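Local coordinates for protein murein peptide amidase A (Escherichia coli O157:H7, PDB 5HXD) that probably hydrolyses the gamma-D-glutamyl-diaminopimelate amide bond of murein tripeptide with a bound zinc ion, as a homodimeric M14 peptidase of cell-wall degradation, at residues A8-F13 / L63-P68; V154-P159 / I207-P212; C162-R167 / P182-V187. One frame throughout, in Å; residues are numbered along the deposited sequence.

Contact 1 (A8-F13 / L63-P68); sequences AERGAF and LRTLTP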
loop_
_atom_site.group_PDB
_atom_site.type_symbol
_atom_site.label_atom_id
_atom_site.label_comp_id
_atom_site.label_asym_id
_atom_site.label_seq_id
_atom_site.Cartn_x
_atom_site.Cartn_y
_atom_site.Cartn_z
ATOM N N ALA A 8 3.438 12.983 18.568
ATOM C CA ALA A 8 3.705 14.149 17.732
ATOM C C ALA A 8 4.898 13.988 16.787
ATOM O O ALA A 8 5.018 14.739 15.829
ATOM C CB ALA A 8 3.909 15.370 18.612
ATOM N N GLU A 9 5.783 13.030 17.041
ATOM C CA GLU A 9 6.971 12.886 16.195
ATOM C C GLU A 9 7.060 11.547 15.461
ATOM O O GLU A 9 8.099 11.213 14.888
ATOM C CB GLU A 9 8.241 13.112 17.019
ATOM C CG GLU A 9 8.384 12.203 18.248
ATOM C CD GLU A 9 9.630 12.512 19.074
ATOM O OE1 GLU A 9 10.758 12.314 18.571
ATOM O OE2 GLU A 9 9.473 12.984 20.219
ATOM N N ARG A 10 5.958 10.805 15.435
ATOM C CA ARG A 10 5.927 9.525 14.742
ATOM C C ARG A 10 5.711 9.677 13.222
ATOM O O ARG A 10 5.297 8.738 12.542
ATOM C CB ARG A 10 4.840 8.636 15.359
ATOM C CG ARG A 10 5.034 8.328 16.862
ATOM C CD ARG A 10 3.809 7.605 17.409
ATOM N NE ARG A 10 3.891 7.246 18.820
ATOM C CZ ARG A 10 2.856 6.779 19.516
ATOM N NH1 ARG A 10 1.681 6.634 18.918
ATOM N NH2 ARG A 10 2.980 6.464 20.800
ATOM N N GLY A 11 6.000 10.855 12.683
ATOM C CA GLY A 11 5.844 11.079 11.257
ATOM C C GLY A 11 7.030 10.612 10.428
ATOM O O GLY A 11 6.904 10.337 9.228
ATOM N N ALA A 12 8.196 10.536 11.055
ATOM C CA ALA A 12 9.383 10.078 10.349
ATOM C C ALA A 12 9.869 8.774 10.948
ATOM O O ALA A 12 9.329 8.300 11.952
ATOM C CB ALA A 12 10.479 11.130 10.385
ATOM N N PHE A 13 10.881 8.191 10.316
ATOM C CA PHE A 13 11.503 6.983 10.824
ATOM C C PHE A 13 12.723 7.351 11.680
ATOM O O PHE A 13 13.482 8.270 11.338
ATOM C CB PHE A 13 11.920 6.050 9.671
ATOM C CG PHE A 13 10.769 5.327 9.010
ATOM C CD1 PHE A 13 10.129 4.278 9.655
ATOM C CD2 PHE A 13 10.342 5.688 7.735
ATOM C CE1 PHE A 13 9.072 3.614 9.070
ATOM C CE2 PHE A 13 9.280 5.018 7.125
ATOM C CZ PHE A 13 8.645 3.979 7.794
ATOM N N LEU A 63 7.134 0.468 14.108
ATOM C CA LEU A 63 8.543 0.801 13.971
ATOM C C LEU A 63 8.803 2.269 14.289
ATOM O O LEU A 63 9.862 2.621 14.799
ATOM C CB LEU A 63 9.022 0.457 12.565
ATOM C CG LEU A 63 10.473 0.690 12.145
ATOM C CD1 LEU A 63 11.424 -0.033 13.043
ATOM C CD2 LEU A 63 10.653 0.192 10.737
ATOM N N ARG A 64 7.818 3.115 14.006
ATOM C CA ARG A 64 7.911 4.567 14.213
ATOM C C ARG A 64 7.430 4.981 15.613
ATOM O O ARG A 64 7.554 6.148 15.995
ATOM C CB ARG A 64 7.097 5.325 13.131
ATOM C CG ARG A 64 7.797 5.447 11.766
ATOM C CD ARG A 64 6.996 6.231 10.711
ATOM N NE ARG A 64 5.804 5.504 10.258
ATOM C CZ ARG A 64 4.548 5.888 10.479
ATOM N NH1 ARG A 64 4.303 7.009 11.138
ATOM N NH2 ARG A 64 3.538 5.144 10.044
ATOM N N THR A 65 6.883 4.023 16.367
ATOM C CA THR A 65 6.311 4.279 17.695
ATOM C C THR A 65 7.224 3.832 18.827
ATOM O O THR A 65 7.683 4.653 19.620
ATOM C CB THR A 65 4.962 3.565 17.871
ATOM O OG1 THR A 65 3.989 4.185 17.023
ATOM C CG2 THR A 65 4.487 3.637 19.318
ATOM N N LEU A 66 7.460 2.521 18.900
ATOM C CA LEU A 66 8.341 1.912 19.892
ATOM C C LEU A 66 9.665 2.671 19.981
ATOM O O LEU A 66 10.174 3.160 18.974
ATOM C CB LEU A 66 8.581 0.434 19.554
ATOM C CG LEU A 66 9.551 -0.322 20.488
ATOM C CD1 LEU A 66 9.073 -0.281 21.946
ATOM C CD2 LEU A 66 9.811 -1.761 20.014
ATOM N N THR A 67 10.202 2.804 21.193
ATOM C CA THR A 67 11.437 3.550 21.376
ATOM C C THR A 67 12.561 2.710 20.798
ATOM O O THR A 67 12.641 1.520 21.084
ATOM C CB THR A 67 11.685 3.880 22.849
ATOM O OG1 THR A 67 10.482 4.422 23.414
ATOM C CG2 THR A 67 12.821 4.896 22.992
ATOM N N PRO A 68 13.398 3.318 19.936
ATOM C CA PRO A 68 14.376 2.594 19.111
ATOM C C PRO A 68 15.291 1.647 19.887
ATOM O O PRO A 68 15.468 0.507 19.435
ATOM C CB PRO A 68 15.182 3.723 18.460
ATOM C CG PRO A 68 14.233 4.812 18.342
ATOM C CD PRO A 68 13.305 4.731 19.535
#
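R64 of helix 53-65 packs against R10 and F13 of the loop before strand 18-22, a loop-on-helix contact at the periphery of this M14 zinc carboxypeptidase fold. It is partly buried, lies away from the zinc site and borders the second subunit. R64 crosses F13 obliquely with its aliphatic part. R64 CD lies over one face of the ring, offset toward the rim, 3.9 Å from the centroid of the F13 ring, and makes a CH-pi contact. R64 CG lies 3.4 Å from F13 CD1. The guanidinium of R64 stands almost perpendicular to the ring, the planes 89° apart, with F13 CE1 at its edge. The chain of R64 bends at chi3 (-70°), which places NE, and NE bonds to S60 OG. NH1 of R64 donates to R10 O. That bond is modelled unusually short, so its length is doubtful. R10 runs out extended from CG to NE and crosses T65. T65 CG2 sits over one face of the R10 guanidinium, 3.5 Å from R10 CZ. The polar end of R10 is held elsewhere: NE bonds to R5 O, and the group makes a cation-pi contact with W115 of the second subunit. T65 OG1 bonds back to C61 O within its own helix, yet it also lies 3.4 Å from R10 CD. F13 rests on L88 of the second subunit as well. F13 CE1 also meets L63 CD2, at 4.1 Å.

Contact 2 (V154-P159 / I207-P212); sequences VSFHDP and ITAEFP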
loop_
_atom_site.group_PDB
_atom_site.type_symbol
_atom_site.label_atom_id
_atom_site.label_comp_id
_atom_site.label_asym_id
_atom_site.label_seq_id
_atom_site.Cartn_x
_atom_site.Cartn_y
_atom_site.Cartn_z
ATOM N N VAL A 154 8.900 -13.667 11.044
ATOM C CA VAL A 154 7.447 -13.499 10.992
ATOM C C VAL A 154 7.059 -12.686 9.747
ATOM O O VAL A 154 7.500 -11.545 9.568
ATOM C CB VAL A 154 6.875 -12.797 12.249
ATOM C CG1 VAL A 154 5.411 -12.444 12.026
ATOM C CG2 VAL A 154 7.016 -13.681 13.484
ATOM N N SER A 155 6.249 -13.288 8.882
ATOM C CA SER A 155 5.804 -12.642 7.651
ATOM C C SER A 155 4.304 -12.375 7.685
ATOM O O SER A 155 3.506 -13.302 7.723
ATOM C CB SER A 155 6.155 -13.503 6.447
ATOM O OG SER A 155 5.368 -13.137 5.336
ATOM N N PHE A 156 3.934 -11.099 7.678
ATOM C CA PHE A 156 2.532 -10.685 7.751
ATOM C C PHE A 156 1.818 -10.659 6.401
ATOM O O PHE A 156 2.379 -10.164 5.429
ATOM C CB PHE A 156 2.447 -9.304 8.383
ATOM C CG PHE A 156 2.748 -9.304 9.826
ATOM C CD1 PHE A 156 1.735 -9.452 10.743
ATOM C CD2 PHE A 156 4.047 -9.194 10.270
ATOM C CE1 PHE A 156 2.007 -9.489 12.083
ATOM C CE2 PHE A 156 4.328 -9.221 11.609
ATOM C CZ PHE A 156 3.302 -9.367 12.518
ATOM N N HIS A 157 0.585 -11.186 6.366
ATOM C CA HIS A 157 -0.277 -11.143 5.176
ATOM C C HIS A 157 -1.730 -10.717 5.456
ATOM O O HIS A 157 -2.079 -10.379 6.584
ATOM C CB HIS A 157 -0.307 -12.511 4.493
ATOM C CG HIS A 157 0.935 -12.844 3.733
ATOM N ND1 HIS A 157 2.166 -12.977 4.336
ATOM C CD2 HIS A 157 1.135 -13.096 2.419
ATOM C CE1 HIS A 157 3.072 -13.285 3.428
ATOM N NE2 HIS A 157 2.470 -13.371 2.254
ATOM N N ASP A 158 -2.553 -10.770 4.398
ATOM C CA ASP A 158 -4.020 -10.576 4.401
ATOM C C ASP A 158 -4.717 -11.701 3.655
ATOM O O ASP A 158 -4.149 -12.246 2.709
ATOM C CB ASP A 158 -4.430 -9.284 3.689
ATOM C CG ASP A 158 -4.496 -8.115 4.595
ATOM O OD1 ASP A 158 -4.328 -8.304 5.817
ATOM O OD2 ASP A 158 -4.706 -6.999 4.072
ATOM N N PRO A 159 -5.977 -12.007 4.013
ATOM C CA PRO A 159 -6.746 -11.521 5.156
ATOM C C PRO A 159 -7.318 -12.695 5.946
ATOM O O PRO A 159 -8.482 -12.646 6.344
ATOM C CB PRO A 159 -7.860 -10.728 4.480
ATOM C CG PRO A 159 -8.088 -11.515 3.135
ATOM C CD PRO A 159 -6.905 -12.487 2.979
ATOM N N ILE A 207 6.958 -18.024 10.361
ATOM C CA ILE A 207 5.602 -17.950 10.856
ATOM C C ILE A 207 4.875 -16.950 9.990
ATOM O O ILE A 207 5.323 -15.808 9.873
ATOM C CB ILE A 207 5.539 -17.470 12.325
ATOM C CG1 ILE A 207 5.964 -18.561 13.296
ATOM C CG2 ILE A 207 4.137 -17.022 12.689
ATOM C CD1 ILE A 207 5.878 -18.109 14.752
ATOM N N THR A 208 3.767 -17.341 9.375
ATOM C CA THR A 208 2.969 -16.324 8.703
ATOM C C THR A 208 1.833 -15.887 9.633
ATOM O O THR A 208 1.049 -16.704 10.129
ATOM C CB THR A 208 2.421 -16.799 7.338
ATOM O OG1 THR A 208 1.686 -18.013 7.502
ATOM C CG2 THR A 208 3.563 -17.038 6.369
ATOM N N ALA A 209 1.801 -14.588 9.902
ATOM C CA ALA A 209 0.746 -13.980 10.682
ATOM C C ALA A 209 -0.251 -13.309 9.747
ATOM O O ALA A 209 0.038 -12.228 9.219
ATOM C CB ALA A 209 1.325 -12.961 11.662
ATOM N N GLU A 210 -1.416 -13.927 9.541
ATOM C CA GLU A 210 -2.441 -13.347 8.654
ATOM C C GLU A 210 -3.409 -12.431 9.398
ATOM O O GLU A 210 -4.201 -12.885 10.224
ATOM C CB GLU A 210 -3.232 -14.446 7.953
ATOM C CG GLU A 210 -2.407 -15.326 7.066
ATOM C CD GLU A 210 -2.586 -14.982 5.626
ATOM O OE1 GLU A 210 -3.093 -13.874 5.357
ATOM O OE2 GLU A 210 -2.240 -15.820 4.766
ATOM N N PHE A 211 -3.336 -11.138 9.102
ATOM C CA PHE A 211 -4.309 -10.184 9.606
ATOM C C PHE A 211 -5.707 -10.598 9.176
ATOM O O PHE A 211 -5.873 -11.385 8.248
ATOM C CB PHE A 211 -4.017 -8.790 9.078
ATOM C CG PHE A 211 -3.255 -7.928 10.021
ATOM C CD1 PHE A 211 -2.538 -8.476 11.066
ATOM C CD2 PHE A 211 -3.257 -6.549 9.860
ATOM C CE1 PHE A 211 -1.819 -7.660 11.936
ATOM C CE2 PHE A 211 -2.554 -5.725 10.727
ATOM C CZ PHE A 211 -1.831 -6.283 11.767
ATOM N N PRO A 212 -6.731 -10.070 9.848
ATOM C CA PRO A 212 -8.075 -10.254 9.301
ATOM C C PRO A 212 -8.333 -9.143 8.301
ATOM O O PRO A 212 -7.458 -8.286 8.136
ATOM C CB PRO A 212 -8.965 -10.129 10.529
ATOM C CG PRO A 212 -8.228 -9.118 11.388
ATOM C CD PRO A 212 -6.745 -9.353 11.138
#
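Strands 154-157 and 207-210 run parallel, V154 beside I207 through H157 beside E210, with 28° between their directions. They are neighbours in the central mixed sheet of the M14 carboxypeptidase fold. Backbone bonds join S155 N to I207 O (2.9 Å), A209 N to S155 O, H157 N to A209 O and F211 N to H157 O (2.9 Å). The last one carries the pairing past the end of strand 207-210. V154, F156, I207 and A209 share one face of the sheet. There A209 CB is touched by F156 CE1 at 3.6 Å and by V154 CG1 at 4.1 Å. The F156 ring also meets the ring of F211, just past the strand, F156 CD1 to F211 CE1 being 4.2 Å. M227 of helix 224-230 packs on both rings. S155, H157, T208 and E210 lie on the other face, where H157 and the predicted catalytic E210 are found. The H157 side chain lies about 3 Å from the bound zinc ion (nearest atoms) and probably binds it together with H49 and E52. E210 is the predicted proton donor or acceptor. Its chain bends at chi2 (-103°), which turns CD toward the neighbouring strand, and E210 OE1 comes to 3.2 Å from H157 CB. The two side chains thus reach the site from adjacent strands. A bound cacodylate, probably from the crystallisation liquor, lies close to E210. Past the strands the chain makes a cis peptide bond before P159. D158 OD2 bonds weakly to S54 OG. Its other oxygen, D158 OD1, lies 3.3 Å from F211 CB, with the carboxylate and the F211 ring planes 32° apart.

Contact 3 (C162-R167 / P182-V187); sequences CIEDPR and PLVTSV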
loop_
_atom_site.group_PDB
_atom_site.type_symbol
_atom_site.label_atom_id
_atom_site.label_comp_id
_atom_site.label_asym_id
_atom_site.label_seq_id
_atom_site.Cartn_x
_atom_site.Cartn_y
_atom_site.Cartn_z
ATOM N N CYS A 162 -5.389 -15.254 11.129
ATOM C CA CYS A 162 -4.830 -16.323 11.940
ATOM C C CYS A 162 -3.303 -16.305 11.956
ATOM O O CYS A 162 -2.673 -15.659 11.115
ATOM C CB CYS A 162 -5.311 -17.674 11.424
ATOM S SG CYS A 162 -4.727 -17.998 9.759
ATOM N N ILE A 163 -2.729 -17.031 12.917
ATOM C CA ILE A 163 -1.288 -17.202 13.053
ATOM C C ILE A 163 -0.882 -18.605 12.611
ATOM O O ILE A 163 -1.252 -19.586 13.260
ATOM C CB ILE A 163 -0.824 -16.992 14.505
ATOM C CG1 ILE A 163 -1.287 -15.638 15.036
ATOM C CG2 ILE A 163 0.697 -17.126 14.607
ATOM C CD1 ILE A 163 -0.718 -14.477 14.295
ATOM N N GLU A 164 -0.126 -18.712 11.518
ATOM C CA GLU A 164 0.270 -20.023 11.008
ATOM C C GLU A 164 1.664 -20.416 11.459
ATOM O O GLU A 164 2.641 -20.059 10.809
ATOM C CB GLU A 164 0.229 -20.047 9.496
ATOM C CG GLU A 164 -1.101 -19.693 8.917
ATOM C CD GLU A 164 -1.024 -19.482 7.438
ATOM O OE1 GLU A 164 -0.539 -20.398 6.734
ATOM O OE2 GLU A 164 -1.445 -18.399 6.985
ATOM N N ASP A 165 1.757 -21.151 12.563
ATOM C CA ASP A 165 3.047 -21.606 13.057
ATOM C C ASP A 165 3.183 -23.105 12.869
ATOM O O ASP A 165 2.606 -23.881 13.634
ATOM C CB ASP A 165 3.227 -21.246 14.531
ATOM C CG ASP A 165 4.657 -21.416 14.995
ATOM O OD1 ASP A 165 5.409 -22.155 14.330
ATOM O OD2 ASP A 165 5.041 -20.809 16.020
ATOM N N PRO A 166 3.975 -23.507 11.861
ATOM C CA PRO A 166 4.260 -24.911 11.502
ATOM C C PRO A 166 4.963 -25.679 12.618
ATOM O O PRO A 166 4.990 -26.911 12.591
ATOM C CB PRO A 166 5.173 -24.791 10.272
ATOM C CG PRO A 166 5.776 -23.413 10.372
ATOM C CD PRO A 166 4.737 -22.547 11.038
ATOM N N ARG A 167 5.516 -24.960 13.587
ATOM C CA ARG A 167 6.186 -25.601 14.714
ATOM C C ARG A 167 5.307 -25.679 15.957
ATOM O O ARG A 167 5.559 -26.506 16.839
ATOM C CB ARG A 167 7.487 -24.864 15.050
ATOM C CG ARG A 167 8.732 -25.661 14.697
ATOM C CD ARG A 167 9.678 -24.917 13.756
ATOM N NE ARG A 167 10.849 -24.404 14.464
ATOM C CZ ARG A 167 12.062 -24.302 13.934
ATOM N NH1 ARG A 167 12.276 -24.683 12.685
ATOM N NH2 ARG A 167 13.062 -23.816 14.656
ATOM N N PRO A 182 -6.530 -16.902 16.068
ATOM C CA PRO A 182 -6.369 -18.347 16.242
ATOM C C PRO A 182 -4.980 -18.820 15.829
ATOM O O PRO A 182 -4.401 -18.239 14.916
ATOM C CB PRO A 182 -7.438 -18.931 15.314
ATOM C CG PRO A 182 -7.772 -17.826 14.384
ATOM C CD PRO A 182 -7.657 -16.588 15.186
ATOM N N LEU A 183 -4.454 -19.846 16.497
ATOM C CA LEU A 183 -3.177 -20.432 16.102
ATOM C C LEU A 183 -3.408 -21.729 15.340
ATOM O O LEU A 183 -4.109 -22.619 15.803
ATOM C CB LEU A 183 -2.285 -20.670 17.316
ATOM C CG LEU A 183 -0.937 -21.340 17.037
ATOM C CD1 LEU A 183 -0.159 -20.635 15.950
ATOM C CD2 LEU A 183 -0.119 -21.359 18.284
ATOM N N VAL A 184 -2.801 -21.820 14.164
ATOM C CA VAL A 184 -3.046 -22.901 13.217
ATOM C C VAL A 184 -1.680 -23.321 12.666
ATOM O O VAL A 184 -0.707 -22.594 12.858
ATOM C CB VAL A 184 -4.049 -22.421 12.115
ATOM C CG1 VAL A 184 -3.474 -22.515 10.709
ATOM C CG2 VAL A 184 -5.369 -23.168 12.233
ATOM N N THR A 185 -1.560 -24.487 12.036
ATOM C CA THR A 185 -0.271 -24.833 11.422
ATOM C C THR A 185 -0.209 -24.488 9.915
ATOM O O THR A 185 0.867 -24.167 9.394
ATOM C CB THR A 185 0.087 -26.331 11.615
ATOM O OG1 THR A 185 -1.108 -27.117 11.633
ATOM C CG2 THR A 185 0.868 -26.559 12.912
ATOM N N SER A 186 -1.344 -24.510 9.216
ATOM C CA SER A 186 -1.317 -24.196 7.787
ATOM C C SER A 186 -2.585 -23.561 7.228
ATOM O O SER A 186 -3.677 -23.734 7.776
ATOM C CB SER A 186 -1.026 -25.463 6.978
ATOM O OG SER A 186 0.349 -25.786 7.028
ATOM N N VAL A 187 -2.420 -22.828 6.125
ATOM C CA VAL A 187 -3.535 -22.504 5.242
ATOM C C VAL A 187 -3.856 -23.766 4.444
ATOM O O VAL A 187 -3.094 -24.166 3.557
ATOM C CB VAL A 187 -3.218 -21.313 4.274
ATOM C CG1 VAL A 187 -3.304 -19.990 5.001
ATOM C CG2 VAL A 187 -1.840 -21.461 3.614
#
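I163 and E164 pair in parallel with L183 and V184, and three backbone hydrogen bonds hold them. I163 N donates to P182 O at 2.9 Å, and V184 N donates to I163 O at 2.9 Å. D165 N donates to V184 O, also at 2.9 Å, but its N-H is less well aimed, at 139°. On the other side of strand 162-164 the backbones of C162 and E164 bond to E210 and T208 of strand 206-210. E164 lies beside V184, both side chains pointing the same way, and its chain is extended beyond CG. Its OE1 accepts a weak bond from V187 N at 3.1 Å. Its OE2 lies 3.2 Å from V187 CG1. E164 OE2 is also near E210 OE2, two carboxylate oxygens close together with no bond assigned between them. Both oxygens of D165 are hydrogen-bonded. OD1 accepts from R167 N, two residues on, at 2.9 Å, an Asx turn. The donor comes from above the carboxylate plane, 37° out of it. OD1 also takes a bond from H205 NE2. OD2 is hydrogen-bonded to S169 OG. S186 OG gives a weak bond to T185 O. On the face shared by I163 and L183, L183 CD1 lies 3.7 Å from D165 CB. It also touches I163 CG2 at 3.9 Å. L175 and A176 of helix 170-178 cover this face, touching I163 and L183 respectively. Strand, helix and strand thus form a beta-alpha-beta unit at one edge of the central sheet, with E164 bringing it beside the predicted active-site glutamate.

Overall arrangement
Contact 2 is the buried core of the three, near the centre of the chain. Contact 3 is partly buried at the edge of the same mixed sheet. The two touch through strand 206-210, which is parallel to 153-157 and antiparallel to its other neighbour, 162-164. Their centres are 10 Å apart. Contact 1 lies apart, its centre 23 Å from that of contact 2 and 30 Å from that of contact 3. It rests on side-chain packing and one side-chain-to-backbone hydrogen bond, whereas the other two rest on strand pairing. Contact 1 faces the second subunit, one face of contact 2 turns to the zinc ion, and contact 3 adds a carboxylate beside the site.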